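Local coordinates for protein CrmK (Actinoalloteichus sp. WH1-2216-6, PDB 5I1V) that carries covalently bound FAD and probably acts as an oxidase that recycles shunt products in caerulomycin biosynthesis, at residues G130-G135 against G146-Y151; S85-D90 against V104-R109. All coordinates share one frame; numbering follows the deposited sequence.

How the interactions relate
Both contacts lie in the FAD-binding domain, with their centres 14 Å apart, and they follow one another along the chain: interaction 2 closes at Arg109 before interaction 1 opens at Gly130. Interaction 2 sets strand 87-90, outermost, within the chain, in an antiparallel five-strand sheet, against helix 104-115. The next helix, 129-132, carries the first segment of interaction 1, whose second segment, 146-151, leads into strand 152-160 of that same sheet. The two contacts touch where His132 CD2 packs on Val104 CG1 at 4.0 Å. Helix 104-115 thus packs on the outer strand through Ile107 and on His132 of the FAD-binding helix through Val104, and the packing runs from a partly exposed edge to the buried cofactor.

Interaction 1: residues G130-G135 against G146-Y151; sequences GGHISG and GLTVDY. With FAD (flavin-adenine dinucleotide), chain E.
His132 and Ile133 meet Thr148 and Val149 in a buried, wholly van der Waals contact of 169 Å² beside the flavin. The imidazole of His132 works in two directions. Its CG is anti to the backbone N (chi1 178°), which swings the ring off the helix so that ND1 reaches the ribityl chain and NE2 lies on the side of the 146-151 loop. ND1 and FAD O2' are 3.1 Å apart in a nearly straight hydrogen bond (167°), with O2' at the ring edge near its plane; either atom could be the donor. CE1 comes within 3.4 Å of FAD O2, and on the protein side NE2 meets the methyl CG2 of Thr148 at 4.0 Å, an oblique approach. An alanine in place of His132 would probably leave O2' without this partner and open a gap between the isoalloxazine and the Thr148 methyl.

Thr148 divides its branches: with chi1 at 55°, CG2 is turned beside the backbone N and toward the imidazole, while OG1, 4.1 Å from Ile133 CG2, makes its hydrogen bond to Gly137 O outside the two segments. Val149 leans on Ile133 through a single methyl, CG1, which sits 3.1 Å from Ile133 O, a tight approach, and 4.3 Å from Ile133 CG2. The 146-151 turn is itself braced by Asp150, whose OD2 accepts from Leu147 N from above the carboxylate plane. Gly131 N gives a hydrogen bond to FAD O2P at 3.1 Å, and its missing side chain matters: a CB there would collide with O5'. Glycine backbone N-H at the pyrophosphate and a side chain at the ribityl chain mark the cofactor cleft of this FAD-linked oxidoreductase (PCMH-type) fold.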
ATOM      1  N   GLY A 130      10.585  -9.324  10.114  1.00 18.75           N
ATOM      2  CA  GLY A 130      10.944  -9.731  11.456  1.00 20.64           C
ATOM      3  C   GLY A 130      10.087 -10.795  12.104  1.00 22.64           C
ATOM      4  O   GLY A 130      10.625 -11.748  12.596  1.00 22.71           O
ATOM      5  N   GLY A 131       8.764 -10.620  12.106  1.00 20.68           N
ATOM      6  CA  GLY A 131       7.810 -11.628  12.595  1.00 21.97           C
ATOM      7  C   GLY A 131       7.455 -12.682  11.572  1.00 21.34           C
ATOM      8  O   GLY A 131       7.182 -13.878  11.892  1.00 26.09           O
ATOM      9  N   HIS A 132       7.485 -12.293  10.309  1.00 20.08           N
ATOM     10  CA  HIS A 132       6.976 -13.149   9.251  1.00 21.60           C
ATOM     11  C   HIS A 132       7.856 -14.382   8.946  1.00 20.65           C
ATOM     12  O   HIS A 132       7.379 -15.525   8.926  1.00 21.87           O
ATOM     13  CB  HIS A 132       6.789 -12.319   8.006  1.00 22.06           C
ATOM     14  CG  HIS A 132       6.323 -13.078   6.827  1.00 22.94           C
ATOM     15  ND1 HIS A 132       5.038 -13.560   6.713  1.00 26.73           N
ATOM     16  CD2 HIS A 132       6.963 -13.432   5.692  1.00 26.91           C
ATOM     17  CE1 HIS A 132       4.905 -14.161   5.539  1.00 29.75           C
ATOM     18  NE2 HIS A 132       6.064 -14.105   4.909  1.00 30.01           N
ATOM     19  N   ILE A 133       9.150 -14.163   8.743  1.00 19.11           N
ATOM     20  CA  ILE A 133       9.995 -15.236   8.320  1.00 19.08           C
ATOM     21  C   ILE A 133      10.191 -16.280   9.425  1.00 18.88           C
ATOM     22  O   ILE A 133      10.032 -17.464   9.162  1.00 19.47           O
ATOM     23  CB  ILE A 133      11.334 -14.711   7.748  1.00 20.45           C
ATOM     24  CG1 ILE A 133      11.062 -13.833   6.521  1.00 22.58           C
ATOM     25  CG2 ILE A 133      12.214 -15.894   7.372  1.00 22.10           C
ATOM     26  CD1 ILE A 133      12.297 -13.204   5.902  1.00 24.42           C
ATOM     27  N   SER A 134      10.457 -15.850  10.653  1.00 19.20           N
ATOM     28  CA  SER A 134      10.758 -16.743  11.769  1.00 22.83           C
ATOM     29  C   SER A 134       9.611 -17.692  12.107  1.00 22.31           C
ATOM     30  O   SER A 134       9.840 -18.748  12.700  1.00 24.02           O
ATOM     31  CB  SER A 134      11.158 -15.951  13.037  1.00 26.43           C
ATOM     32  OG  SER A 134      10.133 -15.010  13.386  1.00 29.99           O
ATOM     33  N   GLY A 135       8.386 -17.325  11.761  1.00 22.14           N
ATOM     34  CA  GLY A 135       7.225 -18.194  11.909  1.00 23.57           C
ATOM     35  C   GLY A 135       6.948 -19.221  10.826  1.00 24.64           C
ATOM     36  O   GLY A 135       6.079 -20.092  11.000  1.00 29.32           O
ATOM     37  N   GLY A 146       7.805 -23.614  -1.998  1.00 19.11           N
ATOM     38  CA  GLY A 146       7.953 -23.886  -0.603  1.00 18.34           C
ATOM     39  C   GLY A 146       7.658 -22.706   0.324  1.00 19.98           C
ATOM     40  O   GLY A 146       6.888 -21.795  -0.021  1.00 18.64           O
ATOM     41  N   LEU A 147       8.298 -22.724   1.491  1.00 19.94           N
ATOM     42  CA  LEU A 147       8.132 -21.685   2.498  1.00 17.92           C
ATOM     43  C   LEU A 147       9.286 -20.728   2.462  1.00 17.62           C
ATOM     44  O   LEU A 147      10.376 -21.065   1.985  1.00 19.36           O
ATOM     45  CB  LEU A 147       8.039 -22.306   3.879  1.00 17.58           C
ATOM     46  CG  LEU A 147       6.935 -23.327   4.022  1.00 18.18           C
ATOM     47  CD1 LEU A 147       6.930 -23.917   5.417  1.00 19.89           C
ATOM     48  CD2 LEU A 147       5.563 -22.741   3.747  1.00 17.87           C
ATOM     49  N   THR A 148       9.083 -19.545   3.038  1.00 17.36           N
ATOM     50  CA  THR A 148      10.167 -18.596   3.167  1.00 19.04           C
ATOM     51  C   THR A 148      11.374 -19.227   3.852  1.00 17.83           C
ATOM     52  O   THR A 148      12.517 -19.008   3.458  1.00 18.40           O
ATOM     53  CB  THR A 148       9.764 -17.373   3.986  1.00 22.25           C
ATOM     54  OG1 THR A 148       9.253 -17.799   5.266  1.00 28.17           O
ATOM     55  CG2 THR A 148       8.688 -16.643   3.353  1.00 22.33           C
ATOM     56  N   VAL A 149      11.135 -20.008   4.880  1.00 17.25           N
ATOM     57  CA  VAL A 149      12.233 -20.589   5.633  1.00 19.11           C
ATOM     58  C   VAL A 149      13.022 -21.653   4.843  1.00 19.16           C
ATOM     59  O   VAL A 149      14.170 -21.952   5.180  1.00 19.61           O
ATOM     60  CB  VAL A 149      11.797 -21.133   6.987  1.00 19.96           C
ATOM     61  CG1 VAL A 149      11.200 -20.018   7.847  1.00 21.06           C
ATOM     62  CG2 VAL A 149      10.867 -22.324   6.854  1.00 17.97           C
ATOM     63  N   ASP A 150      12.479 -22.147   3.741  1.00 18.84           N
ATOM     64  CA  ASP A 150      13.272 -22.966   2.810  1.00 20.73           C
ATOM     65  C   ASP A 150      14.408 -22.231   2.066  1.00 21.29           C
ATOM     66  O   ASP A 150      15.204 -22.871   1.400  1.00 22.46           O
ATOM     67  CB  ASP A 150      12.345 -23.707   1.841  1.00 21.52           C
ATOM     68  CG  ASP A 150      11.369 -24.638   2.582  1.00 22.44           C
ATOM     69  OD1 ASP A 150      11.844 -25.206   3.582  1.00 21.15           O
ATOM     70  OD2 ASP A 150      10.145 -24.789   2.216  1.00 21.72           O
ATOM     71  N   TYR A 151      14.479 -20.910   2.216  1.00 17.64           N
ATOM     72  CA  TYR A 151      15.511 -20.079   1.641  1.00 18.33           C
ATOM     73  C   TYR A 151      16.326 -19.354   2.682  1.00 17.84           C
ATOM     74  O   TYR A 151      17.031 -18.374   2.329  1.00 17.21           O
ATOM     75  CB  TYR A 151      14.828 -19.043   0.718  1.00 17.74           C
ATOM     76  CG  TYR A 151      14.082 -19.767  -0.347  1.00 18.25           C
ATOM     77  CD1 TYR A 151      12.745 -20.162  -0.151  1.00 20.05           C
ATOM     78  CD2 TYR A 151      14.723 -20.163  -1.499  1.00 20.23           C
ATOM     79  CE1 TYR A 151      12.080 -20.892  -1.127  1.00 21.15           C
ATOM     80  CE2 TYR A 151      14.076 -20.908  -2.465  1.00 19.86           C
ATOM     81  CZ  TYR A 151      12.771 -21.273  -2.282  1.00 20.98           C
ATOM     82  OH  TYR A 151      12.143 -22.016  -3.289  1.00 21.92           O
TER
HETATM   83  PA  FAD E 600       5.018  -7.647  14.657  1.00 17.22           P
HETATM   84  O1A FAD E 600       3.664  -7.359  15.257  1.00 15.45           O
HETATM   85  O2A FAD E 600       5.964  -6.484  14.593  1.00 14.76           O
HETATM   86  O5B FAD E 600       5.693  -8.855  15.401  1.00 16.74           O
HETATM   87  C5B FAD E 600       5.125 -10.160  15.431  1.00 16.98           C
HETATM   88  C4B FAD E 600       5.780 -10.963  16.564  1.00 16.83           C
HETATM   89  O4B FAD E 600       7.151 -11.181  16.177  1.00 17.68           O
HETATM   90  C3B FAD E 600       5.871 -10.316  17.929  1.00 17.71           C
HETATM   91  O3B FAD E 600       5.953 -11.341  18.903  1.00 20.41           O
HETATM   92  C2B FAD E 600       7.186  -9.589  17.886  1.00 16.90           C
HETATM   93  O2B FAD E 600       7.733  -9.126  19.125  1.00 18.02           O
HETATM   94  C1B FAD E 600       8.045 -10.565  17.073  1.00 16.12           C
HETATM   95  N9A FAD E 600       9.061  -9.858  16.253  1.00 15.71           N
HETATM   96  C8A FAD E 600       8.897  -8.835  15.360  1.00 15.31           C
HETATM   97  N7A FAD E 600      10.121  -8.403  14.911  1.00 15.00           N
HETATM   98  C5A FAD E 600      11.011  -9.160  15.518  1.00 14.11           C
HETATM   99  C6A FAD E 600      12.450  -9.216  15.445  1.00 15.12           C
HETATM  100  N6A FAD E 600      13.041  -8.385  14.609  1.00 14.87           N
HETATM  101  N1A FAD E 600      13.066 -10.114  16.222  1.00 15.51           N
HETATM  102  C2A FAD E 600      12.403 -10.921  17.077  1.00 16.59           C
HETATM  103  N3A FAD E 600      11.048 -10.969  17.159  1.00 16.01           N
HETATM  104  C4A FAD E 600      10.362 -10.054  16.429  1.00 14.81           C
HETATM  105  N1  FAD E 600       1.621 -14.699   7.248  1.00 25.95           N
HETATM  106  C2  FAD E 600       1.881 -15.559   6.236  1.00 29.03           C
HETATM  107  O2  FAD E 600       2.641 -16.518   6.418  1.00 30.05           O
HETATM  108  N3  FAD E 600       1.347 -15.427   5.003  1.00 29.79           N
HETATM  109  C4  FAD E 600       0.488 -14.473   4.665  1.00 25.46           C
HETATM  110  O4  FAD E 600       0.053 -14.375   3.498  1.00 25.44           O
HETATM  111  C4X FAD E 600       0.150 -13.486   5.680  1.00 25.81           C
HETATM  112  N5  FAD E 600      -0.721 -12.478   5.407  1.00 26.47           N
HETATM  113  C5X FAD E 600      -0.923 -11.531   6.337  1.00 25.88           C
HETATM  114  C6  FAD E 600      -1.682 -10.404   6.025  1.00 26.68           C
HETATM  115  C7  FAD E 600      -1.947  -9.387   6.942  1.00 25.67           C
HETATM  116  C7M FAD E 600      -2.785  -8.175   6.518  1.00 26.17           C
HETATM  117  C8  FAD E 600      -1.373  -9.548   8.295  1.00 23.51           C
HETATM  118  C8M FAD E 600      -1.618  -8.523   9.368  1.00 22.91           C
HETATM  119  C9  FAD E 600      -0.613 -10.672   8.641  1.00 23.02           C
HETATM  120  C9A FAD E 600      -0.362 -11.673   7.704  1.00 23.36           C
HETATM  121  N10 FAD E 600       0.411 -12.798   8.013  1.00 21.51           N
HETATM  122  C10 FAD E 600       0.723 -13.699   7.012  1.00 24.11           C
HETATM  123  C1' FAD E 600       0.785 -13.123   9.389  1.00 19.85           C
HETATM  124  C2' FAD E 600       2.146 -12.591   9.705  1.00 18.81           C
HETATM  125  O2' FAD E 600       3.110 -13.480   9.175  1.00 21.00           O
HETATM  126  C3' FAD E 600       2.354 -12.382  11.168  1.00 18.22           C
HETATM  127  O3' FAD E 600       1.341 -11.457  11.651  1.00 17.92           O
HETATM  128  C4' FAD E 600       3.781 -11.878  11.469  1.00 18.50           C
HETATM  129  O4' FAD E 600       4.116 -12.307  12.789  1.00 19.37           O
HETATM  130  C5' FAD E 600       3.858 -10.370  11.344  1.00 18.50           C
HETATM  131  O5' FAD E 600       5.215  -9.973  11.542  1.00 17.14           O
HETATM  132  P   FAD E 600       5.443  -8.429  11.822  1.00 17.24           P
HETATM  133  O1P FAD E 600       4.733  -7.608  10.810  1.00 18.16           O
HETATM  134  O2P FAD E 600       6.900  -8.175  12.046  1.00 17.95           O
HETATM  135  O3P FAD E 600       4.661  -8.249  13.230  1.00 17.24           O

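Interaction 2: residues S85-D90 against V104-R109; sequences SHVGYD and VGQIYR
A helix packed on an edge strand forms this contact, in the FAD-binding domain of the PCMH-type flavoenzyme fold: strand 87-90, outermost in its antiparallel sheet within the chain, and the residues leading into it lie against the first turns of helix 104-115. The contact is modest, burying 173 Å² in all, and the CA atoms come nearest at Val87 and Ile107, 6.5 Å apart.

Apolar packing is carried by one methyl. Val87 has CG1 anti to its backbone N (chi1 175°), which leaves CG2 to face the helix, where it meets Ile107 CG1 at 3.8 Å; the two side chains cross at about a right angle. Ile107 also touches Val98 of the neighbouring strand and Phe119, so it fills the space between helix and sheet, and Ala102 lies against both Val87 and Ile107.

Farther from the apolar pair, Gln106 reaches from the helix across to the backbone of Ser85. Its chain is extended beyond CG and runs antiparallel to the Val87 side chain, the two passing each other, which brings the amide nitrogen NE2 to within 4.2 Å of Val87 CG2. The two ends of the amide are used separately: OE1 accepts from Thr103 N, just ahead of the segment, which would fix the amide's flip, while NE2 donates a weak, bent hydrogen bond (130°) to Ser85 O at 2.9 Å.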
ATOM      1  N   SER A  85      15.240  -1.126   7.165  1.00 19.47           N
ATOM      2  CA  SER A  85      14.482  -1.800   6.115  1.00 20.73           C
ATOM      3  C   SER A  85      15.316  -2.029   4.853  1.00 19.93           C
ATOM      4  O   SER A  85      14.781  -2.247   3.773  1.00 20.49           O
ATOM      5  CB  SER A  85      13.238  -0.986   5.801  1.00 22.61           C
ATOM      6  OG  SER A  85      13.696   0.292   5.333  1.00 23.37           O
ATOM      7  N   HIS A  86      16.652  -1.989   4.970  1.00 21.14           N
ATOM      8  CA  HIS A  86      17.456  -2.293   3.827  1.00 21.96           C
ATOM      9  C   HIS A  86      17.187  -3.680   3.233  1.00 19.60           C
ATOM     10  O   HIS A  86      17.102  -4.666   3.972  1.00 17.57           O
ATOM     11  CB  HIS A  86      18.936  -2.161   4.188  1.00 25.98           C
ATOM     12  CG  HIS A  86      19.838  -2.555   3.076  1.00 30.32           C
ATOM     13  ND1 HIS A  86      20.061  -1.737   1.990  1.00 36.77           N
ATOM     14  CD2 HIS A  86      20.539  -3.689   2.851  1.00 33.65           C
ATOM     15  CE1 HIS A  86      20.889  -2.341   1.154  1.00 34.70           C
ATOM     16  NE2 HIS A  86      21.201  -3.522   1.659  1.00 34.74           N
ATOM     17  N   VAL A  87      17.108  -3.751   1.894  1.00 20.03           N
ATOM     18  CA  VAL A  87      17.043  -5.014   1.108  1.00 21.53           C
ATOM     19  C   VAL A  87      18.109  -4.910  -0.005  1.00 23.27           C
ATOM     20  O   VAL A  87      18.161  -3.915  -0.706  1.00 21.77           O
ATOM     21  CB  VAL A  87      15.657  -5.209   0.462  1.00 23.82           C
ATOM     22  CG1 VAL A  87      15.617  -6.428  -0.448  1.00 23.44           C
ATOM     23  CG2 VAL A  87      14.601  -5.357   1.539  1.00 25.55           C
ATOM     24  N   GLY A  88      19.003  -5.876  -0.091  1.00 23.21           N
ATOM     25  CA  GLY A  88      20.135  -5.791  -1.021  1.00 27.58           C
ATOM     26  C   GLY A  88      20.821  -7.140  -1.133  1.00 27.33           C
ATOM     27  O   GLY A  88      20.714  -7.955  -0.237  1.00 28.57           O
ATOM     28  N   TYR A  89      21.506  -7.388  -2.235  1.00 25.33           N
ATOM     29  CA  TYR A  89      22.354  -8.578  -2.356  1.00 23.68           C
ATOM     30  C   TYR A  89      23.681  -8.385  -1.660  1.00 24.00           C
ATOM     31  O   TYR A  89      24.308  -7.366  -1.819  1.00 25.71           O
ATOM     32  CB  TYR A  89      22.695  -8.842  -3.810  1.00 24.02           C
ATOM     33  CG  TYR A  89      23.280 -10.206  -4.061  1.00 24.46           C
ATOM     34  CD1 TYR A  89      22.552 -11.353  -3.740  1.00 23.46           C
ATOM     35  CD2 TYR A  89      24.554 -10.362  -4.654  1.00 24.84           C
ATOM     36  CE1 TYR A  89      23.028 -12.600  -4.025  1.00 23.62           C
ATOM     37  CE2 TYR A  89      25.060 -11.638  -4.917  1.00 24.69           C
ATOM     38  CZ  TYR A  89      24.294 -12.740  -4.603  1.00 24.20           C
ATOM     39  OH  TYR A  89      24.737 -14.043  -4.890  1.00 25.70           O
ATOM     40  N   ASP A  90      24.058  -9.364  -0.860  1.00 23.87           N
ATOM     41  CA  ASP A  90      25.290  -9.385  -0.103  1.00 26.28           C
ATOM     42  C   ASP A  90      26.240 -10.333  -0.863  1.00 28.38           C
ATOM     43  O   ASP A  90      26.093 -11.595  -0.827  1.00 25.82           O
ATOM     44  CB  ASP A  90      24.987  -9.882   1.313  1.00 24.72           C
ATOM     45  CG  ASP A  90      26.217  -9.884   2.247  1.00 29.73           C
ATOM     46  OD1 ASP A  90      27.368  -9.977   1.782  1.00 30.52           O
ATOM     47  OD2 ASP A  90      26.005  -9.855   3.486  1.00 30.94           O
ATOM     48  N   VAL A 104       7.118  -7.050   3.441  1.00 23.38           N
ATOM     49  CA  VAL A 104       7.152  -8.016   2.325  1.00 27.63           C
ATOM     50  C   VAL A 104       6.874  -7.380   0.956  1.00 27.58           C
ATOM     51  O   VAL A 104       7.523  -7.729  -0.037  1.00 25.68           O
ATOM     52  CB  VAL A 104       6.194  -9.186   2.524  1.00 31.18           C
ATOM     53  CG1 VAL A 104       6.471  -9.872   3.849  1.00 32.12           C
ATOM     54  CG2 VAL A 104       4.806  -8.694   2.422  1.00 33.70           C
ATOM     55  N   GLY A 105       5.975  -6.411   0.905  1.00 28.18           N
ATOM     56  CA  GLY A 105       5.613  -5.782  -0.390  1.00 30.82           C
ATOM     57  C   GLY A 105       6.809  -5.129  -1.061  1.00 30.42           C
ATOM     58  O   GLY A 105       7.012  -5.187  -2.313  1.00 27.02           O
ATOM     59  N   GLN A 106       7.578  -4.483  -0.207  1.00 29.55           N
ATOM     60  CA  GLN A 106       8.761  -3.764  -0.547  1.00 30.94           C
ATOM     61  C   GLN A 106       9.846  -4.710  -1.001  1.00 27.88           C
ATOM     62  O   GLN A 106      10.527  -4.467  -1.990  1.00 26.89           O
ATOM     63  CB  GLN A 106       9.230  -3.024   0.712  1.00 34.50           C
ATOM     64  CG  GLN A 106      10.616  -2.433   0.663  1.00 39.45           C
ATOM     65  CD  GLN A 106      11.176  -2.124   2.054  1.00 46.48           C
ATOM     66  OE1 GLN A 106      10.458  -2.164   3.091  1.00 47.01           O
ATOM     67  NE2 GLN A 106      12.466  -1.803   2.087  1.00 42.76           N
ATOM     68  N   ILE A 107      10.039  -5.769  -0.224  1.00 23.79           N
ATOM     69  CA  ILE A 107      10.994  -6.796  -0.523  1.00 23.60           C
ATOM     70  C   ILE A 107      10.688  -7.354  -1.936  1.00 24.31           C
ATOM     71  O   ILE A 107      11.598  -7.477  -2.788  1.00 20.79           O
ATOM     72  CB  ILE A 107      10.932  -7.946   0.545  1.00 25.59           C
ATOM     73  CG1 ILE A 107      11.457  -7.495   1.908  1.00 25.54           C
ATOM     74  CG2 ILE A 107      11.789  -9.110   0.129  1.00 25.38           C
ATOM     75  CD1 ILE A 107      11.098  -8.427   3.050  1.00 28.92           C
ATOM     76  N   TYR A 108       9.425  -7.666  -2.216  1.00 23.01           N
ATOM     77  CA  TYR A 108       9.122  -8.283  -3.490  1.00 24.15           C
ATOM     78  C   TYR A 108       9.470  -7.342  -4.635  1.00 22.97           C
ATOM     79  O   TYR A 108      10.008  -7.779  -5.664  1.00 23.53           O
ATOM     80  CB  TYR A 108       7.668  -8.659  -3.624  1.00 27.05           C
ATOM     81  CG  TYR A 108       7.186  -9.773  -2.729  1.00 33.81           C
ATOM     82  CD1 TYR A 108       8.053 -10.736  -2.228  1.00 37.20           C
ATOM     83  CD2 TYR A 108       5.824  -9.879  -2.415  1.00 39.57           C
ATOM     84  CE1 TYR A 108       7.583 -11.756  -1.411  1.00 41.31           C
ATOM     85  CE2 TYR A 108       5.348 -10.908  -1.611  1.00 42.80           C
ATOM     86  CZ  TYR A 108       6.241 -11.836  -1.112  1.00 47.11           C
ATOM     87  OH  TYR A 108       5.796 -12.858  -0.312  1.00 53.93           O
ATOM     88  N   ARG A 109       9.155  -6.062  -4.465  1.00 21.21           N
ATOM     89  CA  ARG A 109       9.375  -5.089  -5.509  1.00 24.92           C
ATOM     90  C   ARG A 109      10.848  -4.927  -5.764  1.00 23.59           C
ATOM     91  O   ARG A 109      11.248  -4.879  -6.905  1.00 23.39           O
ATOM     92  CB  ARG A 109       8.784  -3.724  -5.150  1.00 28.22           C
ATOM     93  CG  ARG A 109       7.305  -3.624  -5.440  1.00 36.69           C
ATOM     94  CD  ARG A 109       6.936  -2.153  -5.487  1.00 43.34           C
ATOM     95  NE  ARG A 109       6.608  -1.728  -4.155  1.00 49.84           N
ATOM     96  CZ  ARG A 109       5.364  -1.595  -3.699  1.00 60.38           C
ATOM     97  NH1 ARG A 109       4.307  -1.822  -4.488  1.00 59.92           N
ATOM     98  NH2 ARG A 109       5.176  -1.216  -2.439  1.00 64.59           N
TER